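Local coordinates for protein PAN2-PAN3 deadenylation complex catalytic subunit pan2 (Neurospora crassa, PDB 4CZW) that forms the catalytic subunit of the PAN deadenylation complex, shortening mRNA poly(A) tails with its exonuclease domain, which here follows a probably inactive ubiquitin-protease-like domain, at residues 401-404 with 405-408; 346-349 with 350-354. All blocks are in the same frame, centred on the assembly; numbering follows the deposited sequence.

How the contacts relate
Contact 2 comes first along the chain: residues 346-354 leave the end of strand 339-347, in the large mixed sheet of the ubiquitin-protease-like domain, and turn toward strand 361-365. The chain then runs through strand 385-394 of that same sheet and reaches contact 1, residues 401-408, where a loop becomes helix 404-407, before strand 441-451, the first strand of the exonuclease sheet. The centres of the two contacts lie about 19 Å apart. Their nearest atoms are about 6 Å apart, so the two do not meet directly. Both contacts meet helix 61-71, contact 2 through A351 and contact 1 through N402 and W405. Contact 1 also reaches helix 529-541 of the exonuclease, consistent with the pseudo-protease domain acting as a scaffold.

Contact 1: residues 401-404 with 405-408; sequences FNMD and WKTR
The carbonyl O of M403, the N-cap residue of helix 404-407, takes three hydrogen bonds from K406 and T407 in the helix it caps. T407 N comes in the carbonyl plane and fairly straight (2.9 Å from M403 O, 163°), while K406 N and T407 OG1 arrive from above that plane. D404 O is matched by R408 N at 2.8 Å. Ahead of the helix, N402 OD1 accepts D404 N, well above its carbonyl plane, in an Asx turn, and takes a weak bond from Q69 NE2; N402 ND2 gives D404 OD2 a weak bond. That carboxylate oxygen also bonds S156 OG and makes a long salt bridge to R408 NH2, 3.6 Å from D404 OD2; the guanidinium, folded back by its bend at chi3 (-63°), lays one face over D404 CB. The selenomethionine M403 bends twice so that CE sits alongside K406 CD at 3.7 Å, with SE oblique to the W405 indole. N402 O meets the indole edge at CD1, without a hydrogen bond to NE1. W405 itself is buried: helices 61-71 and 81-94 touch it, as does helix 529-541 of the exonuclease through W537 and N541, so this short helix sits between the two domains.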
loop_
_atom_site.group_PDB
_atom_site.type_symbol
_atom_site.label_atom_id
_atom_site.label_comp_id
_atom_site.label_asym_id
_atom_site.label_seq_id
_atom_site.Cartn_x
_atom_site.Cartn_y
_atom_site.Cartn_z
ATOM N N PHE A 401 15.453 -8.469 3.238
ATOM C CA PHE A 401 14.312 -8.770 2.381
ATOM C C PHE A 401 14.249 -10.263 2.067
ATOM O O PHE A 401 15.228 -10.986 2.248
ATOM C CB PHE A 401 14.376 -7.957 1.084
ATOM C CG PHE A 401 15.519 -8.335 0.184
ATOM C CD1 PHE A 401 16.784 -7.814 0.393
ATOM C CD2 PHE A 401 15.323 -9.204 -0.878
ATOM C CE1 PHE A 401 17.836 -8.158 -0.436
ATOM C CE2 PHE A 401 16.370 -9.551 -1.710
ATOM C CZ PHE A 401 17.628 -9.028 -1.488
ATOM N N ASN A 402 13.092 -10.715 1.596
ATOM C CA ASN A 402 12.901 -12.116 1.239
ATOM C C ASN A 402 12.034 -12.246 -0.012
ATOM O O ASN A 402 10.936 -11.698 -0.073
ATOM C CB ASN A 402 12.278 -12.882 2.406
ATOM C CG ASN A 402 12.113 -14.358 2.113
ATOM O OD1 ASN A 402 11.032 -14.808 1.737
ATOM N ND2 ASN A 402 13.187 -15.120 2.286
HETATM N N MSE A 403 12.536 -12.976 -1.004
HETATM C CA MSE A 403 11.877 -13.051 -2.306
HETATM C C MSE A 403 11.091 -14.344 -2.507
HETATM O O MSE A 403 10.679 -14.656 -3.624
HETATM C CB MSE A 403 12.910 -12.903 -3.426
HETATM C CG MSE A 403 13.669 -11.586 -3.410
HETATM SE SE MSE A 403 12.494 -10.047 -3.634
HETATM C CE MSE A 403 11.636 -10.570 -5.306
ATOM N N ASP A 404 10.882 -15.093 -1.428
ATOM C CA ASP A 404 10.179 -16.369 -1.523
ATOM C C ASP A 404 8.702 -16.182 -1.862
ATOM O O ASP A 404 8.063 -17.089 -2.395
ATOM C CB ASP A 404 10.318 -17.159 -0.221
ATOM C CG ASP A 404 11.763 -17.446 0.135
ATOM O OD1 ASP A 404 12.625 -17.382 -0.768
ATOM O OD2 ASP A 404 12.038 -17.740 1.317
ATOM N N TRP A 405 8.164 -15.005 -1.550
ATOM C CA TRP A 405 6.777 -14.695 -1.877
ATOM C C TRP A 405 6.588 -14.675 -3.389
ATOM O O TRP A 405 5.524 -15.023 -3.900
ATOM C CB TRP A 405 6.357 -13.353 -1.270
ATOM C CG TRP A 405 7.065 -12.163 -1.857
ATOM C CD1 TRP A 405 8.228 -11.603 -1.418
ATOM C CD2 TRP A 405 6.650 -11.386 -2.990
ATOM N NE1 TRP A 405 8.565 -10.528 -2.206
ATOM C CE2 TRP A 405 7.613 -10.375 -3.178
ATOM C CE3 TRP A 405 5.560 -11.451 -3.863
ATOM C CZ2 TRP A 405 7.518 -9.435 -4.203
ATOM C CZ3 TRP A 405 5.467 -10.516 -4.880
ATOM C CH2 TRP A 405 6.440 -9.522 -5.042
ATOM N N LYS A 406 7.635 -14.270 -4.099
ATOM C CA LYS A 406 7.612 -14.226 -5.554
ATOM C C LYS A 406 8.058 -15.564 -6.132
ATOM O O LYS A 406 7.478 -16.060 -7.098
ATOM C CB LYS A 406 8.505 -13.093 -6.064
ATOM C CG LYS A 406 8.327 -12.756 -7.534
ATOM C CD LYS A 406 9.097 -11.493 -7.890
ATOM C CE LYS A 406 8.867 -11.086 -9.334
ATOM N NZ LYS A 406 9.567 -9.812 -9.659
ATOM N N THR A 407 9.089 -16.145 -5.525
ATOM C CA THR A 407 9.629 -17.429 -5.958
ATOM C C THR A 407 8.594 -18.545 -5.843
ATOM O O THR A 407 8.390 -19.316 -6.782
ATOM C CB THR A 407 10.879 -17.814 -5.141
ATOM O OG1 THR A 407 11.926 -16.867 -5.391
ATOM C CG2 THR A 407 11.362 -19.205 -5.520
ATOM N N ARG A 408 7.938 -18.627 -4.690
ATOM C CA ARG A 408 6.910 -19.637 -4.472
ATOM C C ARG A 408 5.521 -19.006 -4.427
ATOM O O ARG A 408 4.719 -19.303 -3.541
ATOM C CB ARG A 408 7.185 -20.415 -3.185
ATOM C CG ARG A 408 8.471 -21.227 -3.226
ATOM C CD ARG A 408 8.567 -22.181 -2.047
ATOM N NE ARG A 408 8.625 -21.478 -0.769
ATOM C CZ ARG A 408 9.750 -21.062 -0.197
ATOM N NH1 ARG A 408 10.917 -21.275 -0.792
ATOM N NH2 ARG A 408 9.710 -20.430 0.968
#

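Contact 2: residues 346-349 with 350-354; sequences VNVG and RAEPE
From N347 to R350 and again from G349 to E352 the backbone makes overlapping type I turns, the first closed by a weak bond of 3.5 Å from R350 N to N347 O, the second by E352 N to G349 O at 3.3 Å. The second donor stands well above the G349 carbonyl plane. Together the turns carry the chain off the end of strand 339-347 into the loop before strand 361-365, in the sheet of the ubiquitin-protease-like domain. N347 also braces the first turn with its side chain: with CG anti to the backbone N (chi1 -166°), its OD1 accepts G349 N at 3.0 Å, an Asx turn whose donor lies only 16° from the amide's carbonyl plane. The other end of this amide meets R350. N347 ND2 sits 3.2 Å above the guanidinium plane, offset toward its rim, and the two flat groups are inclined by 39°. ND2 is 3.4 Å from R350 NH2, but both are donors, so this is a face contact without a bond. R350 gets there by a bend at chi2; its CG, placed by chi1, lies near N347 O. On the V348 side, E352 runs extended beside the valine, its CG close to V348 O.

Several polar ends find partners beyond the turns: R350 NH2 with E290 OE1, N347 ND2 weakly with Q358 O, E352 OE2 with Y38 OH and E352 OE1 with R360 NE. With E290 close by, the arginine's charge is probably balanced locally, and the E352 carboxylate, held by a hydroxyl and a guanidinium, is likely to remain ionised.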
loop_
_atom_site.group_PDB
_atom_site.type_symbol
_atom_site.label_atom_id
_atom_site.label_comp_id
_atom_site.label_asym_id
_atom_site.label_seq_id
_atom_site.Cartn_x
_atom_site.Cartn_y
_atom_site.Cartn_z
ATOM N N VAL A 346 10.678 10.127 4.990
ATOM C CA VAL A 346 11.142 8.757 5.178
ATOM C C VAL A 346 12.591 8.561 4.733
ATOM O O VAL A 346 13.009 9.075 3.696
ATOM C CB VAL A 346 10.245 7.764 4.401
ATOM C CG1 VAL A 346 10.722 6.334 4.593
ATOM C CG2 VAL A 346 8.794 7.907 4.832
ATOM N N ASN A 347 13.354 7.819 5.531
ATOM C CA ASN A 347 14.685 7.380 5.132
ATOM C C ASN A 347 14.577 6.092 4.321
ATOM O O ASN A 347 14.432 5.006 4.882
ATOM C CB ASN A 347 15.577 7.172 6.359
ATOM C CG ASN A 347 17.050 7.053 6.005
ATOM O OD1 ASN A 347 17.413 6.523 4.955
ATOM N ND2 ASN A 347 17.909 7.552 6.886
ATOM N N VAL A 348 14.652 6.217 2.999
ATOM C CA VAL A 348 14.457 5.076 2.108
ATOM C C VAL A 348 15.653 4.127 2.097
ATOM O O VAL A 348 15.642 3.114 1.397
ATOM C CB VAL A 348 14.183 5.535 0.662
ATOM C CG1 VAL A 348 12.947 6.417 0.613
ATOM C CG2 VAL A 348 15.391 6.264 0.096
ATOM N N GLY A 349 16.680 4.454 2.874
ATOM C CA GLY A 349 17.877 3.638 2.935
ATOM C C GLY A 349 17.703 2.374 3.752
ATOM O O GLY A 349 18.461 1.417 3.594
ATOM N N ARG A 350 16.700 2.367 4.627
ATOM C CA ARG A 350 16.445 1.221 5.493
ATOM C C ARG A 350 16.032 -0.007 4.685
ATOM O O ARG A 350 16.396 -1.134 5.021
ATOM C CB ARG A 350 15.358 1.549 6.520
ATOM C CG ARG A 350 15.461 2.935 7.140
ATOM C CD ARG A 350 16.746 3.123 7.927
ATOM N NE ARG A 350 16.759 4.406 8.624
ATOM C CZ ARG A 350 17.803 4.889 9.290
ATOM N NH1 ARG A 350 18.932 4.198 9.349
ATOM N NH2 ARG A 350 17.718 6.067 9.895
ATOM N N ALA A 351 15.274 0.221 3.616
ATOM C CA ALA A 351 14.762 -0.867 2.788
ATOM C C ALA A 351 15.629 -1.092 1.552
ATOM O O ALA A 351 15.176 -1.662 0.560
ATOM C CB ALA A 351 13.324 -0.585 2.380
ATOM N N GLU A 352 16.876 -0.642 1.621
ATOM C CA GLU A 352 17.817 -0.798 0.518
ATOM C C GLU A 352 19.106 -1.451 1.003
ATOM O O GLU A 352 19.410 -1.404 2.195
ATOM C CB GLU A 352 18.119 0.560 -0.123
ATOM C CG GLU A 352 16.951 1.169 -0.874
ATOM C CD GLU A 352 17.291 2.517 -1.478
ATOM O OE1 GLU A 352 18.375 3.053 -1.167
ATOM O OE2 GLU A 352 16.475 3.038 -2.266
ATOM N N PRO A 353 19.859 -2.081 0.083
ATOM C CA PRO A 353 21.182 -2.626 0.414
ATOM C C PRO A 353 22.076 -1.593 1.093
ATOM O O PRO A 353 22.105 -0.436 0.674
ATOM C CB PRO A 353 21.742 -3.024 -0.951
ATOM C CG PRO A 353 20.536 -3.373 -1.747
ATOM C CD PRO A 353 19.454 -2.427 -1.293
ATOM N N GLU A 354 22.788 -2.013 2.135
ATOM C CA GLU A 354 23.597 -1.100 2.936
ATOM C C GLU A 354 24.731 -0.476 2.131
ATOM O O GLU A 354 25.527 -1.179 1.509
ATOM C CB GLU A 354 24.166 -1.825 4.157
ATOM C CG GLU A 354 24.949 -0.926 5.098
ATOM C CD GLU A 354 25.487 -1.670 6.304
ATOM O OE1 GLU A 354 25.438 -2.917 6.304
ATOM O OE2 GLU A 354 25.957 -1.007 7.252
#